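Local coordinates for peptidase M28 (Shewanella amazonensis SB2B, PDB 3IIB), which probably acts as a two-zinc metallopeptidase of family M28, hydrolysing dipeptides or trimming residues from the carboxyl end of peptides, at residues A53-L58 / Y236-E241; I254-D259 / A275-A280; G266-G271 / D409-E414; I326-D331 / A424-V429. All coordinates share one frame; numbering follows the deposited sequence.

Contact 1 (A53-L58 / Y236-E241); sequences AKLQSL and YNVIAE
Leu55 packs against Val238 and Ala240 in an apolar helix-on-sheet contact, where the last turn of helix 42-57 lies over strand 220-242 in the alpha/beta fold of the zinc exopeptidases. In this strand Val238 and Ala240 point to the helix and Ile239, between them, points away, the usual alternation of a beta-strand, leaving a valine and a small alanine as the surface that the leucine meets. The side chain of Leu55 leaves the helix with CG anti to its carbonyl carbon (chi1 -65°), and its fork lands on that surface. CD1 touches Val238 CG1 at 3.6 Å, where the two side chains run obliquely across each other. It also lies 4.0 Å from Ala240 CB. The other branch, CD2, reaches Ala240 CB at 4.0 Å as well, and this methyl therefore sits against both prongs of the fork. Leu55 further rests on Val63 of strand 62-84 and Leu299 of strand 293-300, both paired with 220-242, and on Thr278 of helix 267-285, while Val238 is also touched by Val48, Ala51 and Ile52 from earlier turns of helix 42-57. At the helix end, Lys54 O accepts both Ser57 OG at 2.8 Å and Leu58 N at 3.1 Å. Replacing Leu55 with an alanine would probably leave Val238 CG1 without its methyl partner and open a gap above Ala240. The contact is apolar and buried, so it rests on hydrophobic packing of the leucine fork on two strand side chains.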
# COMPACT_ATOMS: atom_id res chain seq x y z
N ALA A 53 -7.48 -24.78 20.23
CA ALA A 53 -8.34 -24.18 21.23
C ALA A 53 -9.63 -23.70 20.56
O ALA A 53 -10.71 -23.87 21.10
CB ALA A 53 -7.62 -22.99 21.96
N LYS A 54 -9.50 -23.12 19.37
CA LYS A 54 -10.65 -22.57 18.69
C LYS A 54 -11.60 -23.65 18.32
O LYS A 54 -12.81 -23.52 18.52
CB LYS A 54 -10.22 -21.76 17.46
CG LYS A 54 -11.37 -21.08 16.71
CD LYS A 54 -12.01 -19.97 17.56
CE LYS A 54 -11.05 -18.84 17.93
NZ LYS A 54 -11.73 -17.76 18.72
N LEU A 55 -11.08 -24.72 17.75
CA LEU A 55 -11.94 -25.81 17.31
C LEU A 55 -12.59 -26.49 18.50
O LEU A 55 -13.78 -26.83 18.44
CB LEU A 55 -11.16 -26.80 16.45
CG LEU A 55 -10.68 -26.16 15.14
CD1 LEU A 55 -9.57 -26.97 14.49
CD2 LEU A 55 -11.82 -25.89 14.17
N GLN A 56 -11.84 -26.67 19.59
CA GLN A 56 -12.45 -27.21 20.80
C GLN A 56 -13.57 -26.32 21.33
O GLN A 56 -14.63 -26.81 21.77
CB GLN A 56 -11.39 -27.41 21.89
CG GLN A 56 -10.41 -28.52 21.56
CD GLN A 56 -9.23 -28.57 22.49
OE1 GLN A 56 -8.88 -27.57 23.12
NE2 GLN A 56 -8.60 -29.73 22.58
N SER A 57 -13.34 -25.01 21.28
CA SER A 57 -14.28 -24.05 21.81
C SER A 57 -15.57 -24.05 20.99
O SER A 57 -16.65 -23.69 21.48
CB SER A 57 -13.66 -22.63 21.87
OG SER A 57 -13.80 -21.96 20.59
N LEU A 58 -15.47 -24.42 19.72
CA LEU A 58 -16.64 -24.50 18.88
C LEU A 58 -17.39 -25.83 19.02
O LEU A 58 -18.44 -26.01 18.43
CB LEU A 58 -16.25 -24.27 17.41
CG LEU A 58 -15.72 -22.86 17.14
CD1 LEU A 58 -15.08 -22.77 15.75
CD2 LEU A 58 -16.87 -21.86 17.30
N TYR A 236 2.15 -29.02 12.42
CA TYR A 236 1.02 -29.91 12.51
C TYR A 236 -0.12 -29.50 11.59
O TYR A 236 -0.44 -28.30 11.51
CB TYR A 236 0.46 -29.95 13.93
CG TYR A 236 1.46 -30.47 14.93
CD1 TYR A 236 2.37 -29.62 15.53
CD2 TYR A 236 1.51 -31.82 15.23
CE1 TYR A 236 3.32 -30.12 16.41
CE2 TYR A 236 2.44 -32.31 16.10
CZ TYR A 236 3.34 -31.46 16.68
OH TYR A 236 4.26 -31.94 17.56
N ASN A 237 -0.70 -30.51 10.93
CA ASN A 237 -2.05 -30.41 10.36
C ASN A 237 -3.01 -30.47 11.53
O ASN A 237 -2.90 -31.35 12.40
CB ASN A 237 -2.30 -31.58 9.40
CG ASN A 237 -1.46 -31.51 8.12
OD1 ASN A 237 -1.11 -30.42 7.65
ND2 ASN A 237 -1.18 -32.67 7.54
N VAL A 238 -3.95 -29.52 11.58
CA VAL A 238 -4.91 -29.44 12.67
C VAL A 238 -6.26 -29.84 12.12
O VAL A 238 -6.69 -29.31 11.06
CB VAL A 238 -4.95 -28.02 13.27
CG1 VAL A 238 -6.09 -27.85 14.32
CG2 VAL A 238 -3.59 -27.65 13.87
N ILE A 239 -6.91 -30.78 12.81
CA ILE A 239 -8.08 -31.44 12.24
C ILE A 239 -9.24 -31.35 13.23
O ILE A 239 -9.08 -31.56 14.46
CB ILE A 239 -7.76 -32.88 11.87
CG1 ILE A 239 -6.66 -32.92 10.76
CG2 ILE A 239 -9.08 -33.62 11.46
CD1 ILE A 239 -6.06 -34.30 10.50
N ALA A 240 -10.41 -31.06 12.67
CA ALA A 240 -11.68 -31.17 13.42
C ALA A 240 -12.70 -31.91 12.63
O ALA A 240 -12.73 -31.87 11.37
CB ALA A 240 -12.23 -29.81 13.78
N GLU A 241 -13.60 -32.58 13.35
CA GLU A 241 -14.63 -33.36 12.72
C GLU A 241 -16.01 -33.09 13.29
O GLU A 241 -16.18 -32.88 14.49
CB GLU A 241 -14.31 -34.88 12.82
CG GLU A 241 -13.07 -35.29 12.05
CD GLU A 241 -12.62 -36.72 12.25
OE1 GLU A 241 -13.30 -37.49 12.98
OE2 GLU A 241 -11.59 -37.07 11.64

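Contact 2 (I254-D259 / A275-A280). With ZN (zinc ion), chain C.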
# COMPACT_ATOMS: atom_id res chain seq x y z
N ILE A 254 -13.02 -30.65 3.97
CA ILE A 254 -12.99 -29.26 3.55
C ILE A 254 -11.80 -28.63 4.28
O ILE A 254 -11.62 -28.78 5.50
CB ILE A 254 -14.35 -28.53 3.81
CG1 ILE A 254 -14.76 -28.59 5.29
CG2 ILE A 254 -15.49 -29.05 2.79
CD1 ILE A 254 -16.06 -27.77 5.58
N GLY A 255 -10.95 -27.99 3.49
CA GLY A 255 -9.66 -27.57 4.00
C GLY A 255 -9.30 -26.12 3.75
O GLY A 255 -9.93 -25.39 2.97
N ALA A 256 -8.20 -25.74 4.39
CA ALA A 256 -7.53 -24.46 4.18
C ALA A 256 -6.12 -24.68 4.67
O ALA A 256 -5.84 -25.73 5.29
CB ALA A 256 -8.23 -23.32 5.01
N HIS A 257 -5.22 -23.71 4.49
CA HIS A 257 -3.91 -23.81 5.19
C HIS A 257 -3.81 -22.80 6.31
O HIS A 257 -4.31 -21.70 6.18
CB HIS A 257 -2.70 -23.72 4.24
CG HIS A 257 -2.55 -22.45 3.48
ND1 HIS A 257 -1.70 -21.44 3.88
CD2 HIS A 257 -3.06 -22.06 2.28
CE1 HIS A 257 -1.74 -20.45 3.00
NE2 HIS A 257 -2.55 -20.81 2.01
N LEU A 258 -3.18 -23.20 7.42
CA LEU A 258 -3.08 -22.38 8.62
C LEU A 258 -1.86 -21.51 8.59
O LEU A 258 -1.78 -20.48 9.31
CB LEU A 258 -3.01 -23.31 9.86
CG LEU A 258 -3.04 -22.64 11.24
CD1 LEU A 258 -4.25 -21.69 11.37
CD2 LEU A 258 -2.99 -23.72 12.34
N ASP A 259 -0.87 -21.88 7.79
CA ASP A 259 0.37 -21.11 7.77
C ASP A 259 0.23 -19.89 6.84
O ASP A 259 -0.71 -19.81 6.03
CB ASP A 259 1.55 -21.98 7.36
CG ASP A 259 1.47 -22.43 5.87
OD1 ASP A 259 0.40 -22.94 5.44
OD2 ASP A 259 2.48 -22.29 5.12
N ALA A 275 -11.27 -19.52 8.21
CA ALA A 275 -12.55 -19.06 8.75
C ALA A 275 -13.69 -19.61 7.95
O ALA A 275 -14.73 -19.95 8.52
CB ALA A 275 -12.62 -17.54 8.77
N ILE A 276 -13.52 -19.67 6.63
CA ILE A 276 -14.61 -20.12 5.76
C ILE A 276 -14.95 -21.55 6.07
O ILE A 276 -16.12 -21.88 6.34
CB ILE A 276 -14.22 -19.93 4.28
CG1 ILE A 276 -14.31 -18.46 3.91
CG2 ILE A 276 -15.12 -20.79 3.35
CD1 ILE A 276 -13.47 -18.06 2.66
N VAL A 277 -13.94 -22.44 6.05
CA VAL A 277 -14.22 -23.88 6.27
C VAL A 277 -14.61 -24.19 7.72
O VAL A 277 -15.54 -25.00 7.96
CB VAL A 277 -13.12 -24.82 5.74
CG1 VAL A 277 -12.89 -24.59 4.21
CG2 VAL A 277 -11.79 -24.71 6.54
N THR A 278 -14.00 -23.50 8.68
CA THR A 278 -14.35 -23.71 10.12
C THR A 278 -15.77 -23.23 10.42
O THR A 278 -16.55 -23.95 11.05
CB THR A 278 -13.36 -23.04 11.05
OG1 THR A 278 -12.05 -23.53 10.76
CG2 THR A 278 -13.68 -23.35 12.53
N ALA A 279 -16.11 -22.02 9.98
CA ALA A 279 -17.47 -21.51 10.18
C ALA A 279 -18.52 -22.37 9.47
O ALA A 279 -19.57 -22.66 10.05
CB ALA A 279 -17.60 -20.02 9.72
N ALA A 280 -18.24 -22.77 8.23
CA ALA A 280 -19.17 -23.66 7.48
C ALA A 280 -19.44 -24.94 8.25
O ALA A 280 -20.59 -25.37 8.41
CB ALA A 280 -18.64 -23.95 6.07
ZN ZN C . -2.65 -19.78 0.10
O HOH W 1 -0.77 -19.92 -0.38
O HOH W 2 -3.00 -18.88 -2.07
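Val277 and Ile254 are brought together by their first torsions: Val277 sets CG1 anti to its carbonyl carbon (chi1 -58°), turning both methyls toward the strand, while Ile254 holds CG1 in the crowded position between backbone N and carbonyl carbon (chi1 57°). The two side chains lie alongside one another, running in opposing senses, with Ile254 CG1 4.1 Å from Val277 CB. Ile254 CD1 goes on to rest 3.7 Å from Val277 O, against the helix backbone. Both valine methyls lie over Gly255, CG1 nearer its O at 3.3 Å, and CG2 also meets Ala256 CB at 4.1 Å. This is the strand-to-helix packing of a beta-alpha-beta unit, strand 247-257 followed by helix 267-285 and strand 293-300; the axes of strand 254-257 and helix 275-280 come within 7.6 Å and run nearly antiparallel, at 146°. One residue beyond Ala256 the strand delivers His257, whose NE2 binds zinc at 2.2 Å together with Asp269 and Asp331. On the far side of the imidazole, ND1 makes weak bonds to Asp259 O and OD1. An alanine in place of Val277 would probably take both methyls off Gly255 and leave Ala256 CB without its partner. The packing is apolar, Gly255 and Ala256 being small enough to let the valine come close, and it backs the strand whose end carries a zinc ligand.

Contact 3 (G266-G271 / D409-E414). With ZN (zinc ion), chain B; ZN (zinc ion), chain C.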
# COMPACT_ATOMS: atom_id res chain seq x y z
N GLY A 266 -1.43 -12.58 7.30
CA GLY A 266 -2.00 -13.74 6.66
C GLY A 266 -3.50 -13.73 6.63
O GLY A 266 -4.13 -14.78 6.77
N ALA A 267 -4.09 -12.55 6.43
CA ALA A 267 -5.52 -12.45 6.49
C ALA A 267 -6.18 -13.11 5.29
O ALA A 267 -7.10 -13.92 5.47
CB ALA A 267 -6.00 -10.97 6.62
N ILE A 268 -5.79 -12.78 4.07
CA ILE A 268 -6.49 -13.40 2.96
C ILE A 268 -5.80 -14.68 2.53
O ILE A 268 -6.42 -15.56 1.93
CB ILE A 268 -6.73 -12.40 1.77
CG1 ILE A 268 -5.44 -12.12 1.04
CG2 ILE A 268 -7.40 -11.09 2.29
CD1 ILE A 268 -5.59 -11.19 -0.16
N ASP A 269 -4.49 -14.78 2.83
CA ASP A 269 -3.74 -15.98 2.51
C ASP A 269 -3.15 -16.56 3.81
O ASP A 269 -2.01 -16.22 4.17
CB ASP A 269 -2.61 -15.66 1.55
CG ASP A 269 -1.97 -16.90 0.98
OD1 ASP A 269 -2.53 -18.00 1.17
OD2 ASP A 269 -0.89 -16.79 0.34
N ASP A 270 -3.88 -17.42 4.50
CA ASP A 270 -5.19 -17.91 4.15
C ASP A 270 -6.09 -17.94 5.38
O ASP A 270 -6.87 -18.87 5.61
CB ASP A 270 -5.04 -19.31 3.51
CG ASP A 270 -6.34 -19.85 2.94
OD1 ASP A 270 -7.20 -19.03 2.50
OD2 ASP A 270 -6.48 -21.13 2.92
N GLY A 271 -6.01 -16.87 6.19
CA GLY A 271 -6.89 -16.73 7.32
C GLY A 271 -8.35 -16.77 6.89
O GLY A 271 -9.21 -17.33 7.59
N ASP A 409 -8.37 -5.95 7.31
CA ASP A 409 -9.18 -4.95 6.62
C ASP A 409 -9.31 -5.15 5.12
O ASP A 409 -10.09 -4.43 4.46
CB ASP A 409 -8.61 -3.58 6.91
CG ASP A 409 -7.11 -3.51 6.57
OD1 ASP A 409 -6.29 -3.86 7.47
OD2 ASP A 409 -6.82 -3.19 5.39
N LYS A 410 -8.53 -6.08 4.56
CA LYS A 410 -8.66 -6.45 3.16
C LYS A 410 -9.83 -7.41 2.88
O LYS A 410 -10.18 -7.59 1.73
CB LYS A 410 -7.37 -7.03 2.61
CG LYS A 410 -6.13 -6.08 2.75
CD LYS A 410 -6.40 -4.61 2.31
CE LYS A 410 -5.14 -3.74 2.43
NZ LYS A 410 -4.52 -3.83 3.79
N ILE A 411 -10.39 -8.02 3.92
CA ILE A 411 -11.49 -8.98 3.78
C ILE A 411 -12.81 -8.20 3.73
O ILE A 411 -13.08 -7.38 4.63
CB ILE A 411 -11.49 -9.96 4.97
CG1 ILE A 411 -10.27 -10.90 4.87
CG2 ILE A 411 -12.80 -10.78 5.08
CD1 ILE A 411 -10.16 -11.81 6.01
N ASN A 412 -13.58 -8.44 2.68
CA ASN A 412 -14.93 -7.94 2.55
C ASN A 412 -15.82 -8.91 3.30
O ASN A 412 -15.88 -10.07 2.90
CB ASN A 412 -15.35 -7.89 1.08
CG ASN A 412 -16.78 -7.41 0.89
OD1 ASN A 412 -17.73 -7.98 1.41
ND2 ASN A 412 -16.93 -6.34 0.13
N PRO A 413 -16.43 -8.47 4.40
CA PRO A 413 -17.19 -9.41 5.24
C PRO A 413 -18.35 -10.06 4.53
O PRO A 413 -18.65 -11.21 4.80
CB PRO A 413 -17.68 -8.52 6.41
CG PRO A 413 -16.63 -7.43 6.51
CD PRO A 413 -16.28 -7.14 5.05
N GLU A 414 -19.02 -9.32 3.64
CA GLU A 414 -20.15 -9.90 2.91
C GLU A 414 -19.67 -11.00 1.97
O GLU A 414 -20.32 -12.04 1.86
CB GLU A 414 -20.93 -8.84 2.12
CG GLU A 414 -21.64 -7.83 3.01
ZN ZN B . 0.46 -18.18 -0.23
ZN ZN C . -2.65 -19.78 0.10
O HOH W 3 0.27 -18.55 -2.33
O HOH W 1 -0.77 -19.92 -0.38
O HOH W 2 -3.00 -18.88 -2.07
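Lys410, whose CB leans on Ile268 CG2 at 4.1 Å, bends away at chi2 and chi4 to bring NZ to several acceptors. It forms a salt bridge with Asp409 OD2 at 2.9 Å, meeting the syn side of that oxygen, and also bonds to Asn405 OD1 and to His178 O of the second subunit. Asp409 OD2 in turn receives His178 ND1 of that subunit, so this corner of the contact belongs to the dimer interface.

Behind the charged pair the contact is apolar. Ile268 and Ile411 pass flank to flank, with Ile268 CG2 on Ile411 CG1 at 3.9 Å. The tip of Ile411, CD1, lies 3.8 Å from Ala267 O and a little further from the methyl of Ala267. Together they lay the connection leading into helix 413-432 over the first turn of helix 267-285, where Gly271 N bonds to Gly266 O in a wide pi-type turn. Asp406, just ahead of 409-414, takes the amides of Ile268 and Asp269 with its two carboxylate oxygens.

Asp269 then turns the other way and bridges the metals: OD1 holds one zinc at 2.1 Å, OD2 the other at 2.0 Å, and water 1 lies between both ions. The peptide bond leading to Asp270 is cis, as in related two-zinc aminopeptidases. The chemistry thus divides: apolar packing lies beneath the turn that bears the shared metal ligand, while Asp409 and Lys410 on the other segment hydrogen-bond to His178 of the second subunit, consistent with activity that depends on the homodimer.

Contact 4 (I326-D331 / A424-V429); sequences IAAESD and AQFAWV. With ZN (zinc ion), chain C.
Phe426 of helix 413-432 lies over Ile326 and Ala328 of strand 324-329, a helix-on-sheet packing in the alpha/beta/alpha sandwich of the M28 catalytic domain. The strand is paired in parallel with 247-257, and the helix covers one face of it. Along the helix, Ala424 starts the segment facing Leu13 of helix 3-19; its carbonyl O accepts the amide of Trp428. Gln425 follows, its NE2 bonded to Ala10 O of the same N-terminal helix. Phe426 carries the contact alone. Its CG stands anti to the backbone N (chi1 177°), which carries the ring out toward the strand. The outer ring atoms do the touching: CE2 meets Ala328 CB at 3.8 Å and CZ meets Ile326 CG2 at 4.1 Å, both methyls reaching the ring obliquely. Ile326 CD1 lies 4.2 Å from CZ too, so the isoleucine brings two methyls to the same ring atom, while Ala388 of strand 387-392 adds a further neighbour to the ring. Ala427 turns to Ile284 of helix 267-285. Trp428 points back to helix 3-19, where NE1 bonds to Asn6 OD1, and Val429 completes the turn by giving its amide to Gln425 O. Beyond its packed part the other segment runs on to the active site, where Asp331 grips one zinc with both carboxylate oxygens, OD1 at 2.1 Å and OD2 at 2.3 Å.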
# COMPACT_ATOMS: atom_id res chain seq x y z
N ILE A 326 -15.06 -36.85 -1.08
CA ILE A 326 -14.66 -35.70 -1.89
C ILE A 326 -13.87 -34.79 -1.01
O ILE A 326 -14.08 -34.77 0.22
CB ILE A 326 -15.87 -34.98 -2.50
CG1 ILE A 326 -15.42 -33.99 -3.59
CG2 ILE A 326 -16.68 -34.27 -1.41
CD1 ILE A 326 -16.53 -33.70 -4.65
N ALA A 327 -12.95 -34.05 -1.61
CA ALA A 327 -12.15 -33.06 -0.91
C ALA A 327 -12.17 -31.71 -1.63
O ALA A 327 -12.22 -31.69 -2.84
CB ALA A 327 -10.69 -33.54 -0.82
N ALA A 328 -12.12 -30.60 -0.87
CA ALA A 328 -12.07 -29.23 -1.42
C ALA A 328 -11.34 -28.33 -0.46
O ALA A 328 -11.30 -28.62 0.74
CB ALA A 328 -13.47 -28.65 -1.72
N GLU A 329 -10.73 -27.29 -0.99
CA GLU A 329 -9.96 -26.34 -0.18
C GLU A 329 -10.24 -24.90 -0.59
O GLU A 329 -10.25 -24.58 -1.78
CB GLU A 329 -8.47 -26.60 -0.29
CG GLU A 329 -7.66 -25.56 0.45
CD GLU A 329 -6.17 -25.86 0.53
OE1 GLU A 329 -5.58 -26.16 -0.53
OE2 GLU A 329 -5.59 -25.79 1.66
N SER A 330 -10.42 -24.05 0.42
CA SER A 330 -10.55 -22.60 0.23
C SER A 330 -9.15 -21.98 0.43
O SER A 330 -8.62 -21.95 1.55
CB SER A 330 -11.50 -22.01 1.25
OG SER A 330 -11.74 -20.61 1.04
N ASP A 331 -8.57 -21.48 -0.66
CA ASP A 331 -7.26 -20.79 -0.60
C ASP A 331 -7.13 -19.84 -1.80
O ASP A 331 -6.17 -19.90 -2.55
CB ASP A 331 -6.10 -21.77 -0.61
CG ASP A 331 -4.78 -21.08 -0.41
OD1 ASP A 331 -4.77 -20.05 0.27
OD2 ASP A 331 -3.75 -21.57 -0.89
N ALA A 424 -20.80 -24.35 3.37
CA ALA A 424 -21.75 -25.04 4.23
C ALA A 424 -22.70 -25.88 3.37
O ALA A 424 -22.97 -27.05 3.69
CB ALA A 424 -22.49 -24.07 5.13
N GLN A 425 -23.20 -25.30 2.29
CA GLN A 425 -24.03 -26.03 1.35
C GLN A 425 -23.25 -27.22 0.75
O GLN A 425 -23.75 -28.34 0.68
CB GLN A 425 -24.52 -25.14 0.20
CG GLN A 425 -25.47 -24.03 0.65
CD GLN A 425 -26.17 -23.30 -0.47
OE1 GLN A 425 -25.63 -23.22 -1.57
NE2 GLN A 425 -27.38 -22.81 -0.21
N PHE A 426 -22.04 -26.94 0.26
CA PHE A 426 -21.22 -27.99 -0.32
C PHE A 426 -21.00 -29.14 0.67
O PHE A 426 -21.16 -30.32 0.31
CB PHE A 426 -19.87 -27.41 -0.77
CG PHE A 426 -18.91 -28.44 -1.32
CD1 PHE A 426 -19.00 -28.83 -2.64
CD2 PHE A 426 -17.88 -28.96 -0.54
CE1 PHE A 426 -18.10 -29.74 -3.17
CE2 PHE A 426 -17.00 -29.89 -1.07
CZ PHE A 426 -17.11 -30.28 -2.37
N ALA A 427 -20.54 -28.82 1.87
CA ALA A 427 -20.21 -29.87 2.83
C ALA A 427 -21.48 -30.63 3.22
O ALA A 427 -21.46 -31.84 3.27
CB ALA A 427 -19.49 -29.32 4.06
N TRP A 428 -22.60 -29.93 3.40
CA TRP A 428 -23.85 -30.63 3.73
C TRP A 428 -24.34 -31.51 2.57
O TRP A 428 -24.63 -32.69 2.74
CB TRP A 428 -24.93 -29.67 4.18
CG TRP A 428 -26.14 -30.41 4.56
CD1 TRP A 428 -27.29 -30.57 3.84
CD2 TRP A 428 -26.30 -31.17 5.75
NE1 TRP A 428 -28.17 -31.39 4.51
CE2 TRP A 428 -27.58 -31.77 5.69
CE3 TRP A 428 -25.49 -31.42 6.85
CZ2 TRP A 428 -28.05 -32.59 6.70
CZ3 TRP A 428 -25.96 -32.27 7.85
CH2 TRP A 428 -27.23 -32.83 7.76
N VAL A 429 -24.47 -30.94 1.38
CA VAL A 429 -24.93 -31.71 0.24
C VAL A 429 -24.01 -32.92 -0.03
O VAL A 429 -24.50 -34.05 -0.18
CB VAL A 429 -25.11 -30.83 -1.03
CG1 VAL A 429 -25.42 -31.69 -2.23
CG2 VAL A 429 -26.27 -29.80 -0.80
ZN ZN C . -2.65 -19.78 0.10
O HOH W 2 -3.00 -18.88 -2.07
O HOH W 1 -0.77 -19.92 -0.38

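Overall arrangement
Contacts 1, 2 and 4 all join helices to one large mixed sheet, through strands 220-242, 247-257 and 324-329. The centres of contacts 1 and 4 lie about 10 Å from that of contact 2 and about 17 Å from each other; contact 3 is centred about 12 Å from contact 2. Contact 3 shares helix 267-285 with contact 2 and helix 413-432 with contact 4. Along the chain contact 1 closes before the others open; contact 3 interleaves with contacts 2 and 4. Contacts 2, 3 and 4 converge on one zinc through His257, Asp269 and Asp331, and contact 1 meets contact 2 where Val238 packs on Leu258. The fold thus brings ligands from separate segments to one metal centre.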